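N-acetylcysteine deacetylase (Bacillus subtilis, PDB 1YSJ) probably catalyses the deacetylation of N-acetylcysteine to cysteine and acetate, binding two divalent metal ions per subunit and serving growth on S-(2-succino)cysteine. Local coordinates at residues Leu47-Val52 with Glu157-Gly162; Leu75-Ile80 with Phe153-Glu158; Arg95-Ala100 with Gly347-Ala352; Ala161-Val166 with Ala352-Lys357. The protein carries 1 engineered substitution. One frame throughout, in Å; residues are numbered along the deposited sequence.

Contact 1: Leu47-Val52 with Glu157-Gly162. With NI (nickel (II) ion), chain D.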
# COMPACT_ATOMS: atom_id res chain seq x y z
N LEU A 47 14.24 -20.10 19.09
CA LEU A 47 14.09 -18.73 18.59
C LEU A 47 14.52 -17.68 19.61
O LEU A 47 14.68 -17.99 20.79
CB LEU A 47 12.64 -18.49 18.12
CG LEU A 47 12.14 -19.42 17.00
CD1 LEU A 47 10.65 -19.29 16.76
CD2 LEU A 47 12.91 -19.16 15.72
N SER A 48 14.74 -16.45 19.15
CA SER A 48 15.11 -15.29 19.99
C SER A 48 14.28 -15.19 21.27
O SER A 48 13.05 -15.21 21.21
CB SER A 48 14.96 -13.98 19.20
OG SER A 48 15.89 -13.90 18.13
N PHE A 49 14.97 -15.08 22.41
CA PHE A 49 14.37 -15.02 23.75
C PHE A 49 13.64 -16.30 24.21
O PHE A 49 12.99 -16.30 25.26
CB PHE A 49 13.48 -13.78 23.93
CG PHE A 49 14.24 -12.49 24.01
CD1 PHE A 49 13.82 -11.38 23.28
CD2 PHE A 49 15.38 -12.37 24.82
CE1 PHE A 49 14.51 -10.17 23.36
CE2 PHE A 49 16.08 -11.17 24.89
CZ PHE A 49 15.65 -10.07 24.16
N GLN A 50 13.76 -17.37 23.43
CA GLN A 50 13.10 -18.65 23.73
C GLN A 50 14.13 -19.76 23.88
O GLN A 50 13.79 -20.95 23.81
CB GLN A 50 12.10 -19.00 22.63
CG GLN A 50 10.94 -18.01 22.48
CD GLN A 50 9.84 -18.53 21.57
OE1 GLN A 50 9.15 -19.51 21.90
NE2 GLN A 50 9.65 -17.86 20.44
N GLU A 51 15.39 -19.36 24.10
CA GLU A 51 16.51 -20.29 24.18
C GLU A 51 16.65 -20.88 25.58
O GLU A 51 17.69 -20.76 26.23
CB GLU A 51 17.82 -19.61 23.75
CG GLU A 51 17.71 -18.68 22.54
CD GLU A 51 17.39 -17.23 22.92
OE1 GLU A 51 16.94 -16.97 24.06
OE2 GLU A 51 17.58 -16.33 22.07
N VAL A 52 15.59 -21.53 26.04
CA VAL A 52 15.53 -22.13 27.38
C VAL A 52 16.46 -23.34 27.48
O VAL A 52 17.28 -23.43 28.40
CB VAL A 52 14.07 -22.50 27.76
CG1 VAL A 52 14.00 -23.16 29.14
CG2 VAL A 52 13.18 -21.25 27.73
N GLU A 157 20.06 -12.21 19.02
CA GLU A 157 20.83 -11.43 18.05
C GLU A 157 19.99 -11.15 16.81
O GLU A 157 20.03 -10.05 16.26
CB GLU A 157 22.12 -12.16 17.66
CG GLU A 157 23.10 -11.35 16.80
CD GLU A 157 22.72 -11.29 15.31
OE1 GLU A 157 22.18 -12.29 14.78
OE2 GLU A 157 22.96 -10.24 14.68
N GLU A 158 19.21 -12.14 16.39
CA GLU A 158 18.46 -12.06 15.15
C GLU A 158 17.39 -10.96 15.15
O GLU A 158 16.99 -10.49 14.09
CB GLU A 158 17.86 -13.42 14.77
CG GLU A 158 18.90 -14.52 14.54
CD GLU A 158 19.74 -14.32 13.28
OE1 GLU A 158 19.50 -13.36 12.50
OE2 GLU A 158 20.66 -15.12 13.06
N ILE A 159 16.95 -10.55 16.33
CA ILE A 159 15.97 -9.46 16.43
C ILE A 159 16.60 -8.20 17.02
O ILE A 159 15.89 -7.25 17.36
CB ILE A 159 14.70 -9.88 17.20
CG1 ILE A 159 15.05 -10.40 18.60
CG2 ILE A 159 13.91 -10.92 16.38
CD1 ILE A 159 13.88 -10.43 19.57
N ALA A 160 17.93 -8.22 17.13
CA ALA A 160 18.73 -7.08 17.60
C ALA A 160 18.32 -6.58 18.98
O ALA A 160 18.33 -5.36 19.24
CB ALA A 160 18.71 -5.94 16.56
N ALA A 161 17.98 -7.51 19.87
CA ALA A 161 17.45 -7.15 21.18
C ALA A 161 18.29 -7.66 22.35
O ALA A 161 18.23 -7.12 23.45
CB ALA A 161 16.01 -7.61 21.30
N GLY A 162 19.10 -8.69 22.10
CA GLY A 162 19.85 -9.37 23.15
C GLY A 162 21.03 -8.62 23.72
O GLY A 162 21.26 -8.64 24.93
NI NI D . 21.37 -13.94 11.10
O HOH W 1 23.25 -12.90 12.34
O HOH W 2 22.20 -12.05 10.00
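Glu158, Ile159 and Ala161 meet Ser48 and Phe49 where two beta turns of this M20 family peptidase face each other, a type II turn from Leu47 to Gln50 and a type I turn from Glu157 to Ala160. The second turn carries a nickel ligand of the dinuclear site, and the first packs beside it. At the start of segment 157-162, Glu157 OE1 accepts a hydrogen bond of 2.7 Å from water 1, itself a nickel ligand, so this carboxylate works from the second shell. Glu158 grips the nickel directly, OE1 and OE2 each lying 2.4 Å from the metal, with Cys122 and His374 as further ligands. A bend at chi2 (-69°) carries its carboxylate away from the 47-52 turn, leaving CB to pack 3.9 Å from Ser48 OG. That hydroxyl is hydrogen-bonded to Asp99 OD2, which also takes the N-H of Glu158. Ile159 holds CG1 between its backbone N and carbonyl carbon (chi1 57°), a torsion that turns CG1 toward the 47-52 turn, 3.6 Å from Ser48 OG, and CD1 reaches on to Phe49 CD1 at 3.8 Å. Next, Ala161 CB lies 3.6 Å from Phe49 CE1, obliquely to the ring. With an alanine in place of Phe49, the ring would be gone and a gap would probably open beside Ile159 CD1 and Ala161 CB. The backbone of Phe49 is tied separately, its N-H reaching Glu51 OE2 from above the carboxylate plane. At the far end, where helix 162-168 begins, Gly162 N lies 4.2 Å from Phe49 CZ.

Contact 2: Leu75-Ile80 with Phe153-Glu158; sequences LKTGVI and FQPAEE. Engineered in segment 75-80: Gly78 (natural residue Ala). With NI (nickel (II) ion), chain D.
Phe153 packs against Val79 from its first side-chain carbon outward. CB lies 4.1 Å from Val79 CB and close to Val79 O; CG passes the same carbonyl, and CD1 brings the ring edge to 3.4 Å from Val79 O, the oxygen lying in the ring plane. The Phe153 side chain also touches Thr128 and Ile132 of helix 124-139, between that helix and the sheet. Such an approach is possible because Val79 and Phe153 form an antiparallel hydrogen-bonded pair, joining strands 79-84 and 148-154 of the mixed sheet. Phe153 N donates to Val79 O at 2.8 Å, nearly along the C=O axis. The return bond from Val79 N to Phe153 O is 3.0 Å long and falls on a lone pair in the carbonyl plane.

Past the pair the strands give way to loops. Gly78, an engineered residue replacing the natural alanine, sets its CA 3.1 Å from Phe153 O. Pro155 then lies across Thr77: its CB is 3.4 Å from Thr77 OG1, and its CG equally near Thr77 O. The threonine hydroxyl has its polar partner in Glu51 OE1, to which it is hydrogen-bonded while the proline ring packs beside it.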
# COMPACT_ATOMS: atom_id res chain seq x y z
N LEU A 75 18.67 -11.94 33.02
CA LEU A 75 18.78 -12.69 31.76
C LEU A 75 18.16 -14.07 31.90
O LEU A 75 18.81 -15.01 32.36
CB LEU A 75 20.23 -12.81 31.31
CG LEU A 75 20.92 -11.61 30.66
CD1 LEU A 75 22.38 -11.93 30.39
CD2 LEU A 75 20.21 -11.18 29.37
N LYS A 76 16.89 -14.19 31.49
CA LYS A 76 16.16 -15.46 31.54
C LYS A 76 16.86 -16.50 30.66
O LYS A 76 17.10 -17.63 31.09
CB LYS A 76 14.71 -15.30 31.07
CG LYS A 76 14.00 -14.01 31.53
CD LYS A 76 13.92 -12.95 30.41
CE LYS A 76 15.16 -12.07 30.35
NZ LYS A 76 15.45 -11.50 29.01
N THR A 77 17.19 -16.10 29.44
CA THR A 77 18.00 -16.92 28.55
C THR A 77 19.33 -16.24 28.29
O THR A 77 19.44 -15.01 28.34
CB THR A 77 17.28 -17.22 27.20
OG1 THR A 77 17.02 -15.99 26.52
CG2 THR A 77 15.96 -17.95 27.43
N GLY A 78 20.35 -17.04 28.02
CA GLY A 78 21.70 -16.51 27.87
C GLY A 78 22.52 -16.87 29.08
O GLY A 78 21.99 -17.03 30.18
N VAL A 79 23.83 -17.00 28.88
CA VAL A 79 24.73 -17.46 29.93
C VAL A 79 25.93 -16.54 30.00
O VAL A 79 26.52 -16.19 28.97
CB VAL A 79 25.20 -18.93 29.69
CG1 VAL A 79 26.09 -19.43 30.81
CG2 VAL A 79 24.00 -19.86 29.53
N ILE A 80 26.27 -16.12 31.22
CA ILE A 80 27.47 -15.33 31.46
C ILE A 80 28.42 -16.16 32.32
O ILE A 80 28.06 -16.60 33.41
CB ILE A 80 27.16 -13.98 32.16
CG1 ILE A 80 25.94 -13.28 31.52
CG2 ILE A 80 28.41 -13.07 32.17
CD1 ILE A 80 26.08 -12.89 30.03
N PHE A 153 27.14 -15.43 26.34
CA PHE A 153 26.31 -16.21 25.44
C PHE A 153 24.97 -15.50 25.32
O PHE A 153 24.10 -15.62 26.18
CB PHE A 153 26.20 -17.67 25.91
CG PHE A 153 27.53 -18.39 25.93
CD1 PHE A 153 28.33 -18.38 27.07
CD2 PHE A 153 27.98 -19.07 24.80
CE1 PHE A 153 29.56 -19.03 27.09
CE2 PHE A 153 29.22 -19.73 24.81
CZ PHE A 153 30.01 -19.71 25.96
N GLN A 154 24.84 -14.73 24.25
CA GLN A 154 23.82 -13.72 24.12
C GLN A 154 22.57 -14.22 23.39
O GLN A 154 22.68 -14.77 22.29
CB GLN A 154 24.41 -12.51 23.38
CG GLN A 154 23.40 -11.42 23.05
CD GLN A 154 23.79 -10.59 21.86
OE1 GLN A 154 24.88 -10.00 21.82
NE2 GLN A 154 22.91 -10.53 20.87
N PRO A 155 21.39 -13.99 23.97
CA PRO A 155 20.15 -14.34 23.28
C PRO A 155 19.79 -13.27 22.25
O PRO A 155 20.34 -12.18 22.30
CB PRO A 155 19.11 -14.34 24.40
CG PRO A 155 19.62 -13.31 25.36
CD PRO A 155 21.12 -13.37 25.29
N ALA A 156 18.88 -13.61 21.33
CA ALA A 156 18.17 -12.61 20.53
C ALA A 156 19.03 -11.67 19.66
O ALA A 156 18.75 -10.46 19.58
CB ALA A 156 17.22 -11.79 21.43
N GLU A 157 20.06 -12.21 19.02
CA GLU A 157 20.83 -11.43 18.05
C GLU A 157 19.99 -11.15 16.81
O GLU A 157 20.03 -10.05 16.26
CB GLU A 157 22.12 -12.16 17.66
CG GLU A 157 23.10 -11.35 16.80
CD GLU A 157 22.72 -11.29 15.31
OE1 GLU A 157 22.18 -12.29 14.78
OE2 GLU A 157 22.96 -10.24 14.68
N GLU A 158 19.21 -12.14 16.39
CA GLU A 158 18.46 -12.06 15.15
C GLU A 158 17.39 -10.96 15.15
O GLU A 158 16.99 -10.49 14.09
CB GLU A 158 17.86 -13.42 14.77
CG GLU A 158 18.90 -14.52 14.54
CD GLU A 158 19.74 -14.32 13.28
OE1 GLU A 158 19.50 -13.36 12.50
OE2 GLU A 158 20.66 -15.12 13.06
NI NI D . 21.37 -13.94 11.10
O HOH W 1 23.25 -12.90 12.34
O HOH W 2 22.20 -12.05 10.00

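Contact 3: Arg95-Ala100 with Gly347-Ala352; sequences RADIDA and GGEDFA
Arg95 slots its guanidinium between Phe351 CB, 3.7 Å above one face, and Asp97 CG over the opposite face, both offset toward the rim. The carboxylates of Glu349 and Asp350 lie at the edge. With CG anti to the backbone N (chi1 179°) and a bend at chi2, the chain slides past the Phe351 ring, whose edge meets Arg95 CD. Arg95 grips Glu349 end-on: Arg95 NH1 to Glu349 OE1 at 2.8 Å, close to the guanidinium plane, and Arg95 NH2 to the syn lone pair of Glu349 OE2 at 2.7 Å, less straight and tilted from that plane. The guanidinium and the Glu349 carboxylate planes stand 53° apart. Arg95 NH2 also makes a salt bridge to Asp350 OD1, 2.7 Å away.

This buried salt-bridge network joins the end of sheet strand 91-97 to the start of helix 351-355, beside the dinuclear nickel site. Glu349 OE2 does double duty, also accepting Phe351 N at 2.8 Å as a capping bond. Asp97 OD2 comes within 3.2 Å of Glu349 OE1, a pairing of like charges that the nearby guanidinium is likely to ease, while Asp97 OD1 is hydrogen-bonded to His127. Arg95 NE is hydrogen-bonded to Gln154 OE1.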
# COMPACT_ATOMS: atom_id res chain seq x y z
N ARG A 95 32.18 -12.87 23.03
CA ARG A 95 30.75 -12.98 22.82
C ARG A 95 30.39 -14.01 21.75
O ARG A 95 31.00 -14.05 20.68
CB ARG A 95 30.18 -11.60 22.48
CG ARG A 95 28.68 -11.54 22.20
CD ARG A 95 28.37 -11.85 20.74
NE ARG A 95 27.16 -11.18 20.30
CZ ARG A 95 26.83 -10.96 19.03
NH1 ARG A 95 27.62 -11.39 18.05
NH2 ARG A 95 25.71 -10.32 18.75
N ALA A 96 29.38 -14.83 22.06
CA ALA A 96 28.72 -15.69 21.08
C ALA A 96 27.20 -15.48 21.14
O ALA A 96 26.65 -15.20 22.20
CB ALA A 96 29.06 -17.16 21.33
N ASP A 97 26.54 -15.60 19.99
CA ASP A 97 25.07 -15.52 19.92
C ASP A 97 24.45 -16.91 19.88
O ASP A 97 25.00 -17.82 19.27
CB ASP A 97 24.61 -14.67 18.72
CG ASP A 97 25.52 -14.82 17.50
OD1 ASP A 97 26.29 -15.81 17.42
OD2 ASP A 97 25.46 -13.94 16.62
N ILE A 98 23.30 -17.08 20.54
CA ILE A 98 22.75 -18.43 20.76
C ILE A 98 21.39 -18.74 20.10
O ILE A 98 20.91 -19.87 20.20
CB ILE A 98 22.70 -18.80 22.28
CG1 ILE A 98 21.65 -17.95 23.03
CG2 ILE A 98 24.08 -18.65 22.91
CD1 ILE A 98 21.36 -18.43 24.45
N ASP A 99 20.79 -17.76 19.43
CA ASP A 99 19.44 -17.91 18.87
C ASP A 99 19.40 -18.39 17.41
O ASP A 99 20.30 -18.11 16.62
CB ASP A 99 18.62 -16.61 19.03
CG ASP A 99 19.24 -15.43 18.29
OD1 ASP A 99 20.48 -15.37 18.10
OD2 ASP A 99 18.46 -14.53 17.90
N ALA A 100 18.33 -19.12 17.06
CA ALA A 100 18.11 -19.62 15.70
C ALA A 100 17.04 -18.81 14.96
O ALA A 100 16.66 -17.72 15.39
CB ALA A 100 17.75 -21.09 15.75
N GLY A 347 24.68 -6.40 6.19
CA GLY A 347 23.86 -6.77 7.33
C GLY A 347 24.23 -6.04 8.61
O GLY A 347 25.29 -5.43 8.70
N GLY A 348 23.34 -6.10 9.60
CA GLY A 348 23.56 -5.47 10.89
C GLY A 348 23.73 -6.51 11.98
O GLY A 348 23.10 -7.57 11.94
N GLU A 349 24.59 -6.21 12.94
CA GLU A 349 24.84 -7.11 14.05
C GLU A 349 24.73 -6.32 15.35
O GLU A 349 25.27 -5.22 15.44
CB GLU A 349 26.24 -7.73 13.90
CG GLU A 349 26.27 -9.26 13.98
CD GLU A 349 26.22 -9.81 15.41
OE1 GLU A 349 26.37 -11.04 15.58
OE2 GLU A 349 26.04 -9.02 16.36
N ASP A 350 24.03 -6.87 16.34
CA ASP A 350 23.83 -6.13 17.58
C ASP A 350 25.08 -6.09 18.48
O ASP A 350 25.09 -5.39 19.49
CB ASP A 350 22.54 -6.53 18.32
CG ASP A 350 22.61 -7.88 19.02
OD1 ASP A 350 23.53 -8.69 18.77
OD2 ASP A 350 21.70 -8.13 19.83
N PHE A 351 26.12 -6.80 18.06
CA PHE A 351 27.45 -6.67 18.64
C PHE A 351 27.92 -5.21 18.60
O PHE A 351 28.69 -4.77 19.46
CB PHE A 351 28.46 -7.58 17.91
CG PHE A 351 29.84 -7.57 18.51
CD1 PHE A 351 30.16 -8.39 19.57
CD2 PHE A 351 30.83 -6.72 17.99
CE1 PHE A 351 31.44 -8.39 20.13
CE2 PHE A 351 32.12 -6.71 18.54
CZ PHE A 351 32.42 -7.54 19.61
N ALA A 352 27.44 -4.46 17.60
CA ALA A 352 27.75 -3.03 17.43
C ALA A 352 27.34 -2.19 18.63
O ALA A 352 27.99 -1.19 18.95
CB ALA A 352 27.10 -2.50 16.17

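Contact 4: Ala161-Val166 with Ala352-Lys357; sequences AGARKV and ALYQEK
The Tyr354 ring carries Ala163 CB over one face and Val166 CG1 at its edge. The methyl makes a CH-pi contact, 4.0 Å from the ring centroid and 27° off the normal, leaning toward the hydroxyl end, where it is 3.6 Å from Tyr354 CZ. The Val166 and Tyr354 side chains cross at about a right angle, with Val166 CG1 3.7 Å from Tyr354 CE2. A second flat group, the Arg164 guanidinium, has Leu353 CD1 over one face, 3.9 Å from Arg164 NH1; a bend at chi3 (-85°) curls the otherwise extended arginine back over the leucine. Leu353 CD1 also reaches Ala163 CB at 4.2 Å, so the small alanine lies against both Leu353 and Tyr354.

The phenol oxygen is wedged among aliphatic atoms, 3.4 Å from Ala163 CA and 3.5 Å from Val166 CB, yet its polar need is met by a hydrogen bond with Gln154 OE1. A leucine in place of Tyr354 would lack the ring and hydroxyl, and would probably leave Ala163 CB without its aromatic platform and cost Gln154 OE1 a partner, though Arg95 NE would remain. Asp350 OD2 accepts Ala163 N, adding a polar tie at the helix start. Across this apolar seam, helices 162-168 and 351-355 pack side by side against strand 148-154, as helices do on the sheet of an alpha/beta domain such as the M20 catalytic domain.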
# COMPACT_ATOMS: atom_id res chain seq x y z
N ALA A 161 17.98 -7.51 19.87
CA ALA A 161 17.45 -7.15 21.18
C ALA A 161 18.29 -7.66 22.35
O ALA A 161 18.23 -7.12 23.45
CB ALA A 161 16.01 -7.61 21.30
N GLY A 162 19.10 -8.69 22.10
CA GLY A 162 19.85 -9.37 23.15
C GLY A 162 21.03 -8.62 23.72
O GLY A 162 21.26 -8.64 24.93
N ALA A 163 21.79 -7.97 22.84
CA ALA A 163 22.93 -7.15 23.26
C ALA A 163 22.51 -6.01 24.18
O ALA A 163 23.21 -5.70 25.15
CB ALA A 163 23.68 -6.62 22.04
N ARG A 164 21.37 -5.39 23.89
CA ARG A 164 20.81 -4.35 24.75
C ARG A 164 20.44 -4.89 26.14
O ARG A 164 20.67 -4.21 27.14
CB ARG A 164 19.60 -3.69 24.09
CG ARG A 164 19.09 -2.44 24.81
CD ARG A 164 17.94 -1.77 24.06
NE ARG A 164 18.42 -0.86 23.02
CZ ARG A 164 18.51 -1.15 21.72
NH1 ARG A 164 18.14 -2.34 21.26
NH2 ARG A 164 18.96 -0.23 20.87
N LYS A 165 19.88 -6.10 26.20
CA LYS A 165 19.53 -6.75 27.47
C LYS A 165 20.76 -7.08 28.31
O LYS A 165 20.74 -6.92 29.54
CB LYS A 165 18.71 -8.03 27.22
CG LYS A 165 17.32 -7.81 26.62
CD LYS A 165 16.38 -7.13 27.61
CE LYS A 165 15.02 -6.87 26.98
NZ LYS A 165 14.26 -5.82 27.73
N VAL A 166 21.82 -7.55 27.64
CA VAL A 166 23.11 -7.86 28.25
C VAL A 166 23.74 -6.59 28.85
O VAL A 166 24.18 -6.60 30.01
CB VAL A 166 24.08 -8.51 27.21
CG1 VAL A 166 25.53 -8.51 27.71
CG2 VAL A 166 23.62 -9.93 26.85
N ALA A 352 27.44 -4.46 17.60
CA ALA A 352 27.75 -3.03 17.43
C ALA A 352 27.34 -2.19 18.63
O ALA A 352 27.99 -1.19 18.95
CB ALA A 352 27.10 -2.50 16.17
N LEU A 353 26.26 -2.59 19.29
CA LEU A 353 25.78 -1.93 20.51
C LEU A 353 26.82 -1.98 21.63
O LEU A 353 26.98 -1.01 22.37
CB LEU A 353 24.46 -2.54 20.97
CG LEU A 353 23.17 -2.14 20.25
CD1 LEU A 353 22.01 -2.92 20.82
CD2 LEU A 353 22.90 -0.64 20.34
N TYR A 354 27.53 -3.10 21.75
CA TYR A 354 28.63 -3.21 22.71
C TYR A 354 29.74 -2.20 22.41
O TYR A 354 30.25 -1.56 23.32
CB TYR A 354 29.24 -4.62 22.70
CG TYR A 354 28.29 -5.74 23.08
CD1 TYR A 354 28.13 -6.83 22.25
CD2 TYR A 354 27.59 -5.71 24.29
CE1 TYR A 354 27.28 -7.87 22.59
CE2 TYR A 354 26.74 -6.75 24.65
CZ TYR A 354 26.59 -7.82 23.79
OH TYR A 354 25.75 -8.86 24.12
N GLN A 355 30.08 -2.07 21.13
CA GLN A 355 31.16 -1.19 20.67
C GLN A 355 30.85 0.31 20.79
O GLN A 355 31.76 1.13 20.69
CB GLN A 355 31.53 -1.52 19.22
CG GLN A 355 32.23 -2.85 19.03
CD GLN A 355 32.27 -3.28 17.58
OE1 GLN A 355 33.25 -3.85 17.11
NE2 GLN A 355 31.18 -3.02 16.86
N GLU A 356 29.59 0.65 21.00
CA GLU A 356 29.20 2.03 21.31
C GLU A 356 29.69 2.42 22.70
O GLU A 356 29.85 3.60 23.00
CB GLU A 356 27.68 2.20 21.25
CG GLU A 356 27.11 2.40 19.86
CD GLU A 356 25.72 3.03 19.89
OE1 GLU A 356 25.50 4.02 19.17
OE2 GLU A 356 24.85 2.54 20.64
N LYS A 357 29.90 1.41 23.55
CA LYS A 357 30.22 1.63 24.96
C LYS A 357 31.70 1.41 25.27
O LYS A 357 32.31 2.21 25.98
CB LYS A 357 29.36 0.71 25.84
CG LYS A 357 27.85 0.77 25.55
CD LYS A 357 27.27 2.16 25.80
CE LYS A 357 25.75 2.12 25.80
NZ LYS A 357 25.16 3.44 25.46

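In the fold
Contacts 1, 2 and 4 each have a segment on the chain from strand 148-154 through the nickel-binding loop into helix 162-168, and contact 3 touches it through Asp99 and Asp350. Contacts 1 and 2, centres about 7 Å apart, share Glu157 and Glu158 and are joined by Glu51 OE1 to Thr77 OG1 at 2.7 Å. Asp99 ties contact 3 to contact 1, its OD2 lying 2.7 Å from Ser48 OG. Gln154 relates contact 2 to both later ones: NE2 reaches Asp350 OD1 and OE1 the Tyr354 hydroxyl. Contacts 3 and 4 share Ala352. Distance from the metals varies: Glu158 binds one nickel, the side chain of Asp97 is about 4 Å from a nickel, and that of Ala163 about 12 Å.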